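Local structure of autophagy-related protein 9 (Schizosaccharomyces pombe, 7D0I) at residues R478-Q492 with F563-H577. The protein scrambles phospholipids between the two membrane leaflets as a homotrimer with a central pore, supplying membrane for the growing autophagosome. The protein carries 1 engineered substitution. Numbering follows the deposited sequence.
Sequences RINDSYAAASHYVSQ and FAPEKALRRVITFTH
Arg-478 donates from NH1 to two carbonyls at the C-terminal end of helix 565-576: to Phe-575 O at 2.7 Å, with the donor in the carbonyl plane, and weakly to Thr-576 O. A long, positively charged side chain suits this place, where the helix end would probably present partial negative charge. His-577 ND1 sits over the centre of one guanidinium face, the two planes 21° apart. Beyond the pair, NH2 of Arg-478 forms a salt bridge with Glu-470 and hydrogen-bonds to Phe-465 O, while His-577 ND1 is hydrogen-bonded to Glu-467 OE2.

At the opposite end of the contact Gln-492 performs the complementary task. Its chain, bent at chi2, folds back over Pro-565 and carries OE1 to Ala-564 N at 3.1 Å, a nearly straight bond (174°) that satisfies an amide at the N-cap position of helix 565-576.

Between these polar ends, helices 483-489 and 565-576 run nearly antiparallel at 156°, their axes approaching to 8.5 Å. Alanines permit such closeness: Ala-485 CB meets Val-572 CG2 at 3.7 Å, and Ala-568 CB rests against the backbone of Tyr-489. Tyr-489 swings its ring toward helix 565-576, CG turned away from the backbone N, and enters as a knob among Pro-565, Ala-568, Leu-569 and Val-572; Leu-569 CD1 forms a CH-pi contact over one ring face, 4.1 Å from the centroid, and Phe-596 of helix 591-599 meets the ring edge-to-face. Phe-575 presents a face to Asp-481 O, and its CB packs on Ser-482 CB.

The pairing thus joins two parts of the chain assigned to the cytoplasmic side and separated by two transmembrane helices; polar grips on backbone groups at the two ends of helix 565-576 would fix the register of an alanine-lined apolar centre.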
loop_
_atom_site.group_PDB
_atom_site.type_symbol
_atom_site.label_atom_id
_atom_site.label_comp_id
_atom_site.label_asym_id
_atom_site.label_seq_id
_atom_site.Cartn_x
_atom_site.Cartn_y
_atom_site.Cartn_z
ATOM N N ARG A 478 8.824 12.068 -23.521
ATOM C CA ARG A 478 9.311 10.804 -22.989
ATOM C C ARG A 478 10.522 10.266 -23.731
ATOM O O ARG A 478 11.166 9.345 -23.230
ATOM C CB ARG A 478 8.205 9.754 -22.991
ATOM C CG ARG A 478 8.197 8.837 -24.172
ATOM C CD ARG A 478 7.376 7.620 -23.859
ATOM N NE ARG A 478 6.716 7.088 -25.039
ATOM C CZ ARG A 478 7.272 6.218 -25.864
ATOM N NH1 ARG A 478 8.497 5.790 -25.642
ATOM N NH2 ARG A 478 6.604 5.782 -26.913
ATOM N N ILE A 479 10.854 10.801 -24.896
ATOM C CA ILE A 479 12.101 10.429 -25.546
ATOM C C ILE A 479 13.252 11.293 -25.059
ATOM O O ILE A 479 14.349 10.792 -24.825
ATOM C CB ILE A 479 11.946 10.492 -27.077
ATOM C CG1 ILE A 479 11.253 9.233 -27.583
ATOM C CG2 ILE A 479 13.279 10.648 -27.751
ATOM C CD1 ILE A 479 11.825 7.951 -27.053
ATOM N N ASN A 480 13.029 12.596 -24.880
ATOM C CA ASN A 480 14.061 13.440 -24.293
ATOM C C ASN A 480 14.377 13.022 -22.869
ATOM O O ASN A 480 15.530 13.109 -22.442
ATOM C CB ASN A 480 13.632 14.903 -24.327
ATOM C CG ASN A 480 13.573 15.455 -25.725
ATOM O OD1 ASN A 480 14.280 14.997 -26.614
ATOM N ND2 ASN A 480 12.728 16.452 -25.929
ATOM N N ASP A 481 13.383 12.567 -22.122
ATOM C CA ASP A 481 13.634 12.084 -20.774
ATOM C C ASP A 481 14.306 10.731 -20.745
ATOM O O ASP A 481 14.421 10.141 -19.674
ATOM C CB ASP A 481 12.325 12.028 -19.989
ATOM C CG ASP A 481 11.932 13.375 -19.411
ATOM O OD1 ASP A 481 12.832 14.189 -19.125
ATOM O OD2 ASP A 481 10.721 13.615 -19.229
ATOM N N SER A 482 14.753 10.219 -21.886
ATOM C CA SER A 482 15.395 8.921 -21.967
ATOM C C SER A 482 16.853 8.989 -22.370
ATOM O O SER A 482 17.534 7.963 -22.322
ATOM C CB SER A 482 14.667 8.030 -22.976
ATOM O OG SER A 482 15.588 7.209 -23.656
ATOM N N TYR A 483 17.347 10.153 -22.780
ATOM C CA TYR A 483 18.723 10.237 -23.240
ATOM C C TYR A 483 19.708 10.086 -22.094
ATOM O O TYR A 483 20.799 9.549 -22.291
ATOM C CB TYR A 483 18.956 11.551 -23.968
ATOM C CG TYR A 483 18.440 11.555 -25.378
ATOM C CD1 TYR A 483 18.897 10.642 -26.299
ATOM C CD2 TYR A 483 17.513 12.483 -25.789
ATOM C CE1 TYR A 483 18.438 10.649 -27.581
ATOM C CE2 TYR A 483 17.054 12.495 -27.071
ATOM C CZ TYR A 483 17.515 11.575 -27.962
ATOM O OH TYR A 483 17.053 11.584 -29.250
ATOM N N ALA A 484 19.346 10.539 -20.894
ATOM C CA ALA A 484 20.204 10.309 -19.738
ATOM C C ALA A 484 20.349 8.821 -19.459
ATOM O O ALA A 484 21.458 8.312 -19.265
ATOM C CB ALA A 484 19.639 11.031 -18.520
ATOM N N ALA A 485 19.228 8.102 -19.456
ATOM C CA ALA A 485 19.263 6.667 -19.228
ATOM C C ALA A 485 20.037 5.949 -20.322
ATOM O O ALA A 485 20.772 5.000 -20.047
ATOM C CB ALA A 485 17.844 6.125 -19.131
ATOM N N ALA A 486 19.889 6.385 -21.574
ATOM C CA ALA A 486 20.586 5.707 -22.660
ATOM C C ALA A 486 22.085 5.964 -22.606
ATOM O O ALA A 486 22.888 5.053 -22.847
ATOM C CB ALA A 486 20.015 6.153 -23.998
ATOM N N SER A 487 22.481 7.199 -22.300
ATOM C CA SER A 487 23.896 7.507 -22.161
ATOM C C SER A 487 24.507 6.730 -21.015
ATOM O O SER A 487 25.653 6.280 -21.100
ATOM C CB SER A 487 24.085 9.005 -21.946
ATOM O OG SER A 487 23.360 9.741 -22.911
ATOM N N HIS A 488 23.756 6.561 -19.927
ATOM C CA HIS A 488 24.228 5.734 -18.829
ATOM C C HIS A 488 24.382 4.286 -19.266
ATOM O O HIS A 488 25.408 3.655 -19.001
ATOM C CB HIS A 488 23.266 5.842 -17.655
ATOM C CG HIS A 488 23.717 5.103 -16.440
ATOM N ND1 HIS A 488 25.027 5.094 -16.022
ATOM C CD2 HIS A 488 23.030 4.355 -15.545
ATOM C CE1 HIS A 488 25.133 4.368 -14.925
ATOM N NE2 HIS A 488 23.934 3.908 -14.616
ATOM N N TYR A 489 23.376 3.750 -19.955
ATOM C CA TYR A 489 23.401 2.341 -20.327
ATOM C C TYR A 489 24.580 2.018 -21.227
ATOM O O TYR A 489 25.270 1.017 -21.022
ATOM C CB TYR A 489 22.099 1.951 -21.020
ATOM C CG TYR A 489 22.187 0.621 -21.718
ATOM C CD1 TYR A 489 22.209 -0.554 -21.001
ATOM C CD2 TYR A 489 22.256 0.541 -23.090
ATOM C CE1 TYR A 489 22.298 -1.759 -21.626
ATOM C CE2 TYR A 489 22.344 -0.666 -23.722
ATOM C CZ TYR A 489 22.364 -1.810 -22.986
ATOM O OH TYR A 489 22.452 -3.024 -23.615
ATOM N N VAL A 490 24.828 2.842 -22.238
ATOM C CA VAL A 490 25.841 2.472 -23.224
ATOM C C VAL A 490 27.243 2.515 -22.631
ATOM O O VAL A 490 28.213 2.135 -23.291
ATOM C CB VAL A 490 25.766 3.362 -24.474
ATOM C CG1 VAL A 490 24.462 3.138 -25.190
ATOM C CG2 VAL A 490 25.928 4.804 -24.093
ATOM N N SER A 491 27.370 2.968 -21.387
ATOM C CA SER A 491 28.670 3.060 -20.744
ATOM C C SER A 491 28.944 1.917 -19.778
ATOM O O SER A 491 30.041 1.843 -19.225
ATOM C CB SER A 491 28.798 4.388 -20.001
ATOM O OG SER A 491 28.036 4.364 -18.814
ATOM N N GLN A 492 27.985 1.026 -19.563
ATOM C CA GLN A 492 28.141 -0.064 -18.614
ATOM C C GLN A 492 28.905 -1.242 -19.183
ATOM O O GLN A 492 28.883 -2.313 -18.574
ATOM C CB GLN A 492 26.777 -0.546 -18.132
ATOM C CG GLN A 492 25.902 0.534 -17.565
ATOM C CD GLN A 492 26.467 1.134 -16.317
ATOM O OE1 GLN A 492 26.211 0.654 -15.222
ATOM N NE2 GLN A 492 27.236 2.197 -16.467
ATOM N N PHE A 563 29.203 -1.448 -12.175
ATOM C CA PHE A 563 28.638 -1.616 -13.503
ATOM C C PHE A 563 27.500 -2.621 -13.446
ATOM O O PHE A 563 27.683 -3.748 -12.981
ATOM C CB PHE A 563 29.711 -2.086 -14.480
ATOM C CG PHE A 563 30.815 -1.106 -14.668
ATOM C CD1 PHE A 563 30.538 0.213 -14.947
ATOM C CD2 PHE A 563 32.130 -1.495 -14.550
ATOM C CE1 PHE A 563 31.550 1.123 -15.120
ATOM C CE2 PHE A 563 33.144 -0.586 -14.720
ATOM C CZ PHE A 563 32.852 0.725 -15.005
ATOM N N ALA A 564 26.327 -2.211 -13.918
ATOM C CA ALA A 564 25.148 -3.072 -13.925
ATOM C C ALA A 564 24.360 -2.800 -15.190
ATOM O O ALA A 564 23.443 -1.968 -15.204
ATOM C CB ALA A 564 24.288 -2.846 -12.682
ATOM N N PRO A 565 24.689 -3.485 -16.284
ATOM C CA PRO A 565 24.009 -3.198 -17.553
ATOM C C PRO A 565 22.529 -3.534 -17.558
ATOM O O PRO A 565 21.764 -2.851 -18.243
ATOM C CB PRO A 565 24.783 -4.050 -18.562
ATOM C CG PRO A 565 25.466 -5.073 -17.759
ATOM C CD PRO A 565 25.794 -4.434 -16.462
ATOM N N GLU A 566 22.090 -4.548 -16.816
ATOM C CA GLU A 566 20.699 -4.966 -16.924
ATOM C C GLU A 566 19.751 -3.945 -16.309
ATOM O O GLU A 566 18.690 -3.660 -16.875
ATOM C CB GLU A 566 20.499 -6.326 -16.269
ATOM C CG GLU A 566 19.201 -6.988 -16.678
ATOM C CD GLU A 566 18.485 -7.644 -15.521
ATOM O OE1 GLU A 566 18.905 -7.445 -14.363
ATOM O OE2 GLU A 566 17.493 -8.358 -15.771
ATOM N N LYS A 567 20.101 -3.379 -15.156
ATOM C CA LYS A 567 19.194 -2.399 -14.571
ATOM C C LYS A 567 19.280 -1.057 -15.282
ATOM O O LYS A 567 18.288 -0.329 -15.328
ATOM C CB LYS A 567 19.457 -2.238 -13.076
ATOM C CG LYS A 567 20.872 -1.905 -12.713
ATOM C CD LYS A 567 21.010 -1.719 -11.214
ATOM C CE LYS A 567 20.204 -0.525 -10.727
ATOM N NZ LYS A 567 20.676 0.755 -11.327
ATOM N N ALA A 568 20.427 -0.736 -15.877
ATOM C CA ALA A 568 20.487 0.420 -16.763
ATOM C C ALA A 568 19.579 0.227 -17.966
ATOM O O ALA A 568 18.861 1.149 -18.372
ATOM C CB ALA A 568 21.924 0.664 -17.212
ATOM N N LEU A 569 19.581 -0.973 -18.542
ATOM C CA LEU A 569 18.713 -1.241 -19.677
ATOM C C LEU A 569 17.248 -1.175 -19.281
ATOM O O LEU A 569 16.420 -0.673 -20.042
ATOM C CB LEU A 569 19.041 -2.600 -20.279
ATOM C CG LEU A 569 18.252 -2.957 -21.530
ATOM C CD1 LEU A 569 18.404 -1.886 -22.584
ATOM C CD2 LEU A 569 18.720 -4.278 -22.061
ATOM N N ARG A 570 16.899 -1.678 -18.101
ATOM C CA ARG A 570 15.512 -1.576 -17.670
ATOM C C ARG A 570 15.121 -0.126 -17.414
ATOM O O ARG A 570 13.990 0.280 -17.706
ATOM C CB ARG A 570 15.282 -2.440 -16.435
ATOM C CG ARG A 570 15.231 -3.925 -16.751
ATOM C CD ARG A 570 14.941 -4.769 -15.529
ATOM N NE ARG A 570 16.140 -5.002 -14.734
ATOM C CZ ARG A 570 16.132 -5.405 -13.470
ATOM N NH1 ARG A 570 14.981 -5.612 -12.846
ATOM N NH2 ARG A 570 17.273 -5.595 -12.824
ATOM N N ARG A 571 16.046 0.677 -16.890
ATOM C CA ARG A 571 15.785 2.101 -16.723
ATOM C C ARG A 571 15.564 2.786 -18.064
ATOM O O ARG A 571 14.758 3.714 -18.157
ATOM C CB ARG A 571 16.944 2.747 -15.966
ATOM C CG ARG A 571 16.827 4.236 -15.734
ATOM C CD ARG A 571 15.656 4.583 -14.847
ATOM N NE ARG A 571 15.541 6.023 -14.645
ATOM C CZ ARG A 571 14.436 6.635 -14.236
ATOM N NH1 ARG A 571 13.338 5.935 -13.992
ATOM N NH2 ARG A 571 14.424 7.950 -14.077
ATOM N N VAL A 572 16.264 2.345 -19.111
ATOM C CA VAL A 572 16.020 2.876 -20.452
ATOM C C VAL A 572 14.645 2.455 -20.952
ATOM O O VAL A 572 13.881 3.264 -21.492
ATOM C CB VAL A 572 17.115 2.414 -21.424
ATOM C CG1 VAL A 572 16.809 2.896 -22.808
ATOM C CG2 VAL A 572 18.442 2.930 -20.988
ATOM N N ILE A 573 14.323 1.172 -20.800
ATOM C CA ILE A 573 13.088 0.630 -21.347
ATOM C C ILE A 573 11.873 1.232 -20.663
ATOM O O ILE A 573 10.795 1.312 -21.258
ATOM C CB ILE A 573 13.118 -0.904 -21.246
ATOM C CG1 ILE A 573 14.177 -1.453 -22.193
ATOM C CG2 ILE A 573 11.791 -1.502 -21.593
ATOM C CD1 ILE A 573 14.315 -2.928 -22.149
ATOM N N THR A 574 12.013 1.696 -19.422
ATOM C CA THR A 574 10.886 2.387 -18.810
ATOM C C THR A 574 10.515 3.658 -19.559
ATOM O O THR A 574 9.426 4.195 -19.339
ATOM C CB THR A 574 11.173 2.738 -17.357
ATOM O OG1 THR A 574 12.364 3.524 -17.282
ATOM C CG2 THR A 574 11.335 1.485 -16.537
ATOM N N PHE A 575 11.390 4.158 -20.426
ATOM C CA PHE A 575 11.106 5.317 -21.258
ATOM C C PHE A 575 10.828 4.941 -22.701
ATOM O O PHE A 575 9.848 5.401 -23.283
ATOM C CB PHE A 575 12.274 6.303 -21.230
ATOM C CG PHE A 575 12.575 6.858 -19.882
ATOM C CD1 PHE A 575 11.821 7.880 -19.359
ATOM C CD2 PHE A 575 13.642 6.384 -19.154
ATOM C CE1 PHE A 575 12.114 8.394 -18.127
ATOM C CE2 PHE A 575 13.935 6.898 -17.927
ATOM C CZ PHE A 575 13.171 7.902 -17.413
ATOM N N THR A 576 11.682 4.125 -23.309
ATOM C CA THR A 576 11.464 3.790 -24.709
ATOM C C THR A 576 10.313 2.818 -24.903
ATOM O O THR A 576 9.771 2.740 -26.009
ATOM C CB THR A 576 12.726 3.210 -25.327
ATOM O OG1 THR A 576 13.006 1.938 -24.745
ATOM C CG2 THR A 576 13.883 4.128 -25.088
ATOM N N HIS A 577 9.926 2.078 -23.865
ATOM C CA HIS A 577 8.853 1.089 -23.924
ATOM C C HIS A 577 9.099 0.031 -24.984
ATOM O O HIS A 577 8.162 -0.635 -25.422
ATOM C CB HIS A 577 7.492 1.742 -24.168
ATOM C CG HIS A 577 7.082 2.711 -23.109
ATOM N ND1 HIS A 577 6.071 3.627 -23.293
ATOM C CD2 HIS A 577 7.541 2.906 -21.854
ATOM C CE1 HIS A 577 5.929 4.348 -22.198
ATOM N NE2 HIS A 577 6.807 3.932 -21.309
#